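Local coordinates for protein replicative DNA helicase (Nostoc punctiforme, PDB 4O1R) that is the intein of a replicative DNA helicase, which by its family probably excises itself through protein splicing, at residues V48-S53 against D124-G129; G55-F60 against R71-H76. All blocks are in the same frame, centred on the assembly; numbering follows the deposited sequence.

Contact 1: residues V48-S53 against D124-G129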
ATOM      1  N   VAL A  48      13.244  -0.959  -3.699  1.00 15.93           N
ATOM      2  CA  VAL A  48      12.716  -2.208  -3.184  1.00 15.58           C
ATOM      3  C   VAL A  48      13.831  -3.247  -3.176  1.00 16.49           C
ATOM      4  O   VAL A  48      14.458  -3.490  -4.208  1.00 16.81           O
ATOM      5  CB  VAL A  48      11.549  -2.699  -4.071  1.00 15.08           C
ATOM      6  CG1 VAL A  48      11.078  -4.087  -3.651  1.00 15.71           C
ATOM      7  CG2 VAL A  48      10.399  -1.700  -4.042  1.00 15.40           C
ATOM      8  N   SER A  49      14.074  -3.846  -2.010  1.00 17.26           N
ATOM      9  CA  SER A  49      15.133  -4.845  -1.853  1.00 18.52           C
ATOM     10  C   SER A  49      14.669  -6.296  -1.975  1.00 19.01           C
ATOM     11  O   SER A  49      15.488  -7.199  -2.149  1.00 20.43           O
ATOM     12  CB  SER A  49      15.815  -4.664  -0.493  1.00 19.17           C
ATOM     13  OG  SER A  49      14.881  -4.840   0.559  1.00 21.23           O
ATOM     14  N   ASN A  50      13.366  -6.525  -1.851  1.00 18.44           N
ATOM     15  CA  ASN A  50      12.818  -7.884  -1.859  1.00 19.05           C
ATOM     16  C   ASN A  50      11.337  -7.805  -2.195  1.00 17.58           C
ATOM     17  O   ASN A  50      10.660  -6.880  -1.751  1.00 16.96           O
ATOM     18  CB  ASN A  50      13.003  -8.544  -0.475  1.00 20.41           C
ATOM     19  CG  ASN A  50      12.956 -10.062  -0.523  1.00 23.79           C
ATOM     20  OD1 ASN A  50      13.119 -10.674  -1.579  1.00 28.15           O
ATOM     21  ND2 ASN A  50      12.752 -10.681   0.642  1.00 27.74           N
ATOM     22  N   ALA A  51      10.850  -8.780  -2.955  1.00 16.25           N
ATOM     23  CA  ALA A  51       9.424  -8.920  -3.272  1.00 14.87           C
ATOM     24  C   ALA A  51       9.096 -10.394  -3.157  1.00 14.63           C
ATOM     25  O   ALA A  51       9.792 -11.224  -3.736  1.00 14.40           O
ATOM     26  CB  ALA A  51       9.128  -8.409  -4.680  1.00 15.52           C
ATOM     27  N   PHE A  52       8.044 -10.726  -2.401  1.00 14.16           N
ATOM     28  CA  PHE A  52       7.855 -12.117  -1.987  1.00 14.80           C
ATOM     29  C   PHE A  52       6.407 -12.420  -1.633  1.00 14.04           C
ATOM     30  O   PHE A  52       5.645 -11.528  -1.253  1.00 14.50           O
ATOM     31  CB  PHE A  52       8.757 -12.421  -0.773  1.00 15.84           C
ATOM     32  CG  PHE A  52       8.620 -11.419   0.338  1.00 17.01           C
ATOM     33  CD1 PHE A  52       9.389 -10.248   0.353  1.00 19.57           C
ATOM     34  CD2 PHE A  52       7.716 -11.630   1.378  1.00 18.80           C
ATOM     35  CE1 PHE A  52       9.244  -9.312   1.362  1.00 20.54           C
ATOM     36  CE2 PHE A  52       7.566 -10.699   2.401  1.00 20.61           C
ATOM     37  CZ  PHE A  52       8.338  -9.537   2.398  1.00 21.12           C
ATOM     38  N   SER A  53       6.064 -13.698  -1.734  1.00 14.19           N
ATOM     39  CA  SER A  53       4.808 -14.244  -1.242  1.00 13.95           C
ATOM     40  C   SER A  53       4.936 -14.561   0.231  1.00 13.98           C
ATOM     41  O   SER A  53       5.974 -15.053   0.688  1.00 15.30           O
ATOM     42  CB  SER A  53       4.525 -15.544  -1.993  1.00 14.37           C
ATOM     43  OG  SER A  53       3.460 -16.252  -1.393  1.00 14.03           O
ATOM     44  N   ASP A 124       4.303  -9.072  -0.545  1.00 14.07           N
ATOM     45  CA  ASP A 124       4.812  -7.856   0.069  1.00 15.41           C
ATOM     46  C   ASP A 124       6.133  -7.463  -0.571  1.00 15.14           C
ATOM     47  O   ASP A 124       6.777  -8.268  -1.263  1.00 14.87           O
ATOM     48  CB  ASP A 124       4.984  -8.084   1.586  1.00 16.88           C
ATOM     49  CG  ASP A 124       5.174  -6.793   2.380  1.00 18.00           C
ATOM     50  OD1 ASP A 124       4.765  -5.703   1.912  1.00 20.59           O
ATOM     51  OD2 ASP A 124       5.717  -6.879   3.504  1.00 21.66           O
ATOM     52  N   LEU A 125       6.493  -6.199  -0.340  1.00 16.17           N
ATOM     53  CA  LEU A 125       7.768  -5.621  -0.757  1.00 17.06           C
ATOM     54  C   LEU A 125       8.496  -5.126   0.460  1.00 17.88           C
ATOM     55  O   LEU A 125       7.879  -4.572   1.362  1.00 19.64           O
ATOM     56  CB  LEU A 125       7.547  -4.418  -1.671  1.00 17.14           C
ATOM     57  CG  LEU A 125       6.669  -4.572  -2.908  1.00 17.24           C
ATOM     58  CD1 LEU A 125       6.622  -3.272  -3.703  1.00 18.62           C
ATOM     59  CD2 LEU A 125       7.176  -5.704  -3.775  1.00 16.58           C
ATOM     60  N   THR A 126       9.810  -5.289   0.466  1.00 17.54           N
ATOM     61  CA  THR A 126      10.646  -4.662   1.493  1.00 18.81           C
ATOM     62  C   THR A 126      11.264  -3.403   0.917  1.00 18.25           C
ATOM     63  O   THR A 126      11.903  -3.442  -0.148  1.00 17.29           O
ATOM     64  CB  THR A 126      11.750  -5.606   1.957  1.00 19.27           C
ATOM     65  OG1 THR A 126      12.608  -5.929   0.862  0.53 22.63           O
ATOM     66  CG2 THR A 126      11.151  -6.870   2.507  0.53 20.22           C
ATOM     67  N   VAL A 127      11.045  -2.296   1.620  1.00 17.96           N
ATOM     68  CA  VAL A 127      11.563  -0.982   1.246  1.00 18.47           C
ATOM     69  C   VAL A 127      12.448  -0.516   2.418  1.00 19.54           C
ATOM     70  O   VAL A 127      11.957   0.096   3.371  1.00 20.00           O
ATOM     71  CB  VAL A 127      10.408   0.009   0.953  1.00 18.29           C
ATOM     72  CG1 VAL A 127      10.933   1.385   0.571  1.00 18.77           C
ATOM     73  CG2 VAL A 127       9.473  -0.542  -0.143  1.00 17.62           C
ATOM     74  N   PRO A 128      13.756  -0.815   2.353  1.00 21.13           N
ATOM     75  CA  PRO A 128      14.578  -0.616   3.558  1.00 22.92           C
ATOM     76  C   PRO A 128      14.764   0.827   3.996  1.00 23.90           C
ATOM     77  O   PRO A 128      15.100   1.060   5.156  1.00 24.80           O
ATOM     78  CB  PRO A 128      15.921  -1.248   3.188  1.00 23.74           C
ATOM     79  CG  PRO A 128      15.931  -1.353   1.723  1.00 23.12           C
ATOM     80  CD  PRO A 128      14.505  -1.493   1.282  1.00 21.15           C
ATOM     81  N   GLY A 129      14.541   1.793   3.113  1.00 23.80           N
ATOM     82  CA  GLY A 129      14.703   3.190   3.529  1.00 24.47           C
ATOM     83  C   GLY A 129      13.504   3.692   4.316  1.00 24.25           C
ATOM     84  O   GLY A 129      13.558   3.883   5.534  1.00 25.10           O
TER

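Contact 2: residues G55-F60 against R71-H76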
ATOM      1  N   GLY A  55       2.321 -16.449   1.533  1.00 13.25           N
ATOM      2  CA  GLY A  55       1.373 -17.566   1.648  1.00 13.42           C
ATOM      3  C   GLY A  55      -0.048 -17.124   1.364  1.00 12.40           C
ATOM      4  O   GLY A  55      -0.269 -16.041   0.811  1.00 13.48           O
ATOM      5  N   ILE A  56      -1.002 -17.972   1.732  1.00 11.77           N
ATOM      6  CA  ILE A  56      -2.414 -17.699   1.537  1.00 12.04           C
ATOM      7  C   ILE A  56      -2.987 -17.179   2.840  1.00 11.45           C
ATOM      8  O   ILE A  56      -2.846 -17.827   3.882  1.00 12.77           O
ATOM      9  CB  ILE A  56      -3.137 -18.975   1.086  1.00 11.79           C
ATOM     10  CG1 ILE A  56      -2.671 -19.368  -0.326  1.00 13.02           C
ATOM     11  CG2 ILE A  56      -4.659 -18.765   1.123  1.00 13.21           C
ATOM     12  CD1 ILE A  56      -3.057 -20.784  -0.749  1.00 14.09           C
ATOM     13  N   LYS A  57      -3.598 -15.994   2.792  1.00 11.39           N
ATOM     14  CA  LYS A  57      -4.093 -15.326   3.993  1.00 12.03           C
ATOM     15  C   LYS A  57      -5.436 -14.664   3.714  1.00 11.74           C
ATOM     16  O   LYS A  57      -5.778 -14.402   2.558  1.00 11.48           O
ATOM     17  CB  LYS A  57      -3.075 -14.272   4.470  1.00 12.40           C
ATOM     18  CG  LYS A  57      -1.825 -14.962   5.017  0.53 12.60           C
ATOM     19  CD  LYS A  57      -0.799 -13.998   5.543  0.53 13.31           C
ATOM     20  CE  LYS A  57       0.576 -14.638   5.562  0.53 15.98           C
ATOM     21  NZ  LYS A  57       0.673 -15.754   6.534  0.53 18.99           N
ATOM     22  N   PRO A  58      -6.198 -14.355   4.777  1.00 11.82           N
ATOM     23  CA  PRO A  58      -7.454 -13.613   4.620  1.00 11.65           C
ATOM     24  C   PRO A  58      -7.221 -12.174   4.173  1.00 11.57           C
ATOM     25  O   PRO A  58      -6.282 -11.512   4.628  1.00 12.27           O
ATOM     26  CB  PRO A  58      -8.077 -13.657   6.031  1.00 12.36           C
ATOM     27  CG  PRO A  58      -7.318 -14.710   6.785  1.00 13.26           C
ATOM     28  CD  PRO A  58      -5.945 -14.707   6.188  1.00 12.63           C
ATOM     29  N   LEU A  59      -8.069 -11.717   3.263  1.00 11.67           N
ATOM     30  CA  LEU A  59      -8.001 -10.371   2.711  1.00 11.78           C
ATOM     31  C   LEU A  59      -9.251  -9.582   3.028  1.00 11.53           C
ATOM     32  O   LEU A  59     -10.357 -10.146   3.065  1.00 12.07           O
ATOM     33  CB  LEU A  59      -7.840 -10.423   1.186  1.00 12.67           C
ATOM     34  CG  LEU A  59      -6.451 -10.800   0.679  1.00 13.11           C
ATOM     35  CD1 LEU A  59      -6.478 -11.058  -0.812  1.00 16.17           C
ATOM     36  CD2 LEU A  59      -5.427  -9.719   1.036  1.00 13.49           C
ATOM     37  N   PHE A  60      -9.054  -8.272   3.187  1.00 10.98           N
ATOM     38  CA  PHE A  60     -10.155  -7.317   3.328  1.00 10.85           C
ATOM     39  C   PHE A  60     -10.040  -6.288   2.222  1.00 10.90           C
ATOM     40  O   PHE A  60      -8.945  -5.809   1.941  1.00 11.69           O
ATOM     41  CB  PHE A  60     -10.075  -6.615   4.687  1.00 11.81           C
ATOM     42  CG  PHE A  60     -10.304  -7.539   5.848  1.00 13.01           C
ATOM     43  CD1 PHE A  60      -9.270  -8.359   6.310  1.00 14.61           C
ATOM     44  CD2 PHE A  60     -11.552  -7.621   6.455  1.00 14.74           C
ATOM     45  CE1 PHE A  60      -9.473  -9.253   7.364  1.00 17.19           C
ATOM     46  CE2 PHE A  60     -11.765  -8.515   7.512  1.00 17.02           C
ATOM     47  CZ  PHE A  60     -10.725  -9.318   7.960  1.00 17.89           C
ATOM     48  N   ARG A  71      -6.893  -4.515  -1.543  1.00 11.41           N
ATOM     49  CA  ARG A  71      -7.169  -5.735  -0.778  1.00 11.46           C
ATOM     50  C   ARG A  71      -5.927  -6.108  -0.002  1.00 10.82           C
ATOM     51  O   ARG A  71      -4.879  -6.379  -0.589  1.00 11.37           O
ATOM     52  CB  ARG A  71      -7.635  -6.876  -1.692  1.00 12.18           C
ATOM     53  CG  ARG A  71      -8.990  -6.517  -2.308  0.58 13.53           C
ATOM     54  CD  ARG A  71      -9.469  -7.503  -3.327  0.58 16.10           C
ATOM     55  NE  ARG A  71      -9.858  -8.751  -2.698  0.58 16.71           N
ATOM     56  CZ  ARG A  71      -9.432  -9.947  -3.081  0.58 17.15           C
ATOM     57  NH1 ARG A  71      -8.598 -10.055  -4.110  0.58 17.32           N
ATOM     58  NH2 ARG A  71      -9.856 -11.030  -2.441  0.58 18.40           N
ATOM     59  N   ALA A  72      -6.049  -6.093   1.329  1.00 10.37           N
ATOM     60  CA  ALA A  72      -4.913  -6.253   2.220  1.00 10.48           C
ATOM     61  C   ALA A  72      -5.251  -7.149   3.395  1.00 10.62           C
ATOM     62  O   ALA A  72      -6.414  -7.319   3.756  1.00 10.81           O
ATOM     63  CB  ALA A  72      -4.431  -4.882   2.731  1.00 11.70           C
ATOM     64  N   THR A  73      -4.220  -7.718   3.999  1.00 10.09           N
ATOM     65  CA  THR A  73      -4.438  -8.489   5.222  1.00 10.02           C
ATOM     66  C   THR A  73      -4.856  -7.571   6.377  1.00 10.11           C
ATOM     67  O   THR A  73      -4.617  -6.360   6.348  1.00 10.57           O
ATOM     68  CB  THR A  73      -3.197  -9.285   5.605  1.00 10.27           C
ATOM     69  OG1 THR A  73      -2.102  -8.381   5.801  1.00 10.42           O
ATOM     70  CG2 THR A  73      -2.824 -10.298   4.523  1.00 11.41           C
ATOM     71  N   GLY A  74      -5.466  -8.161   7.400  1.00 10.39           N
ATOM     72  CA  GLY A  74      -5.982  -7.394   8.522  1.00 11.02           C
ATOM     73  C   GLY A  74      -4.899  -6.652   9.281  1.00 11.00           C
ATOM     74  O   GLY A  74      -5.161  -5.608   9.875  1.00 11.81           O
ATOM     75  N   ASN A  75      -3.689  -7.199   9.292  1.00 11.18           N
ATOM     76  CA  ASN A  75      -2.582  -6.567   9.991  1.00 11.40           C
ATOM     77  C   ASN A  75      -1.808  -5.560   9.151  1.00 11.39           C
ATOM     78  O   ASN A  75      -0.864  -4.957   9.653  1.00 13.02           O
ATOM     79  CB  ASN A  75      -1.621  -7.614  10.596  1.00 11.41           C
ATOM     80  CG  ASN A  75      -0.952  -8.507   9.563  1.00 12.21           C
ATOM     81  OD1 ASN A  75      -1.456  -8.717   8.458  1.00 13.10           O
ATOM     82  ND2 ASN A  75       0.192  -9.067   9.948  1.00 14.07           N
ATOM     83  N   HIS A  76      -2.167  -5.378   7.880  1.00 10.71           N
ATOM     84  CA  HIS A  76      -1.437  -4.400   7.092  1.00 11.02           C
ATOM     85  C   HIS A  76      -1.758  -2.994   7.553  1.00 11.49           C
ATOM     86  O   HIS A  76      -2.922  -2.667   7.750  1.00 12.08           O
ATOM     87  CB  HIS A  76      -1.730  -4.520   5.601  1.00 11.73           C
ATOM     88  CG  HIS A  76      -0.560  -4.135   4.761  1.00 12.00           C
ATOM     89  ND1 HIS A  76      -0.097  -4.910   3.724  1.00 15.40           N
ATOM     90  CD2 HIS A  76       0.283  -3.077   4.847  1.00 16.46           C
ATOM     91  CE1 HIS A  76       0.984  -4.346   3.208  1.00 14.83           C
ATOM     92  NE2 HIS A  76       1.222  -3.225   3.858  1.00 17.78           N
TER
HETATM   93  O   HOH W   1      -5.716 -11.049   7.230  1.00 13.39           O

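Contact 1: residues V48-S53 against D124-G129
The Phe52 ring has Asp124 O over one face, 3.6 Å above its plane and offset toward the rim. At its edge, near the plane, Phe52 CE1 meets Thr126 CG2 at 3.3 Å, a close contact that holds for one of two Thr126 conformers. A chi1 of 51° puts Phe52 CG between the backbone N and the carbonyl carbon, and the end of the ring comes near the partner strand. It lies beside the Asp124 side chain, pointing the same way, with CZ 3.7 Å from Asp124 CB and ring and carboxylate planes 70° apart. An alanine at Phe52 would probably leave Asp124 CB and Thr126 CG2 without their aromatic neighbour and the carboxylate freer to turn. Underneath runs an antiparallel ladder joining strands 42-55 and 106-126 of the curled, all-beta Hint fold of inteins. Phe52 and Asp124 form a hydrogen-bonded pair in it, with Phe52 N to Asp124 O at 3.0 Å and Asp124 N to Phe52 O at 2.9 Å. On the other face, Ala51 CB presses tightly on Leu125 CD2 at 3.5 Å, where Leu25 and Ile22 add cover. Farther along, Ser49 N donates to Thr126 O (2.9 Å), and Val48 CG1 packs near Leu125 CB.

Contact 2: residues G55-F60 against R71-H76
Leu59 fills the tight part of this hairpin contact, its two methyls splitting between backbone and guanidinium. CD2 rests against the peptide after Ala72, 3.5 Å from Ala72 C, while CD1 sits over one face of the Arg71 guanidinium, 3.8 Å from Arg71 NH2 in the conformer described. Two backbone bonds clamp the adjoining pair, Phe60 N to Ala72 O (2.9 Å) and Ala72 N to Phe60 O (3.0 Å). The guanidinium ends on strand 106-126, where NH1 forms a salt bridge with Glu120 and NH2 bonds to Ser117 O. Phe60 CG lies anti to the carbonyl carbon (chi1 -66°), and the ring presents its edge to Ala72 O, with CD1 4.0 Å from Gly74 N. Toward Pro58, the strands part and the packing gives way to solvent: a water donates to Pro58 O at 2.7 Å and accepts from Gly74 N at 2.9 Å, replacing a direct bond. Beyond it, a type I turn runs from Thr73 to His76, a sequence matching the T-x-x-H motif of inteins. Thr73 OG1 donates to Asn75 OD1 and accepts from Ala4 N, while His76 ND1 bonds to Ala4 O, an arrangement consistent with holding the N-terminal splice-junction peptide in place.

In the fold
Contacts 1 and 2 have centres about 17 Å apart and belong to the same curled antiparallel sheet, in which the long strand 106-126 pairs with 42-55 in contact 1 and also with 57-64, the first strand of contact 2. Along the chain, strand 42-55 of contact 1 is followed directly by strand 57-64, which turns back as 69-72 to complete contact 2, before the chain returns to 106-126 and closes contact 1. Contact 2 is thus a local hairpin, contact 1 a pairing of distant parts of the sequence. They meet where Asp124 OD1 lies 4.2 Å from His76 CE1, a packing contact. The sheet thereby brings Asp124 and the Thr73-to-His76 turn together near Ala4, consistent with the clustered splicing centre of inteins.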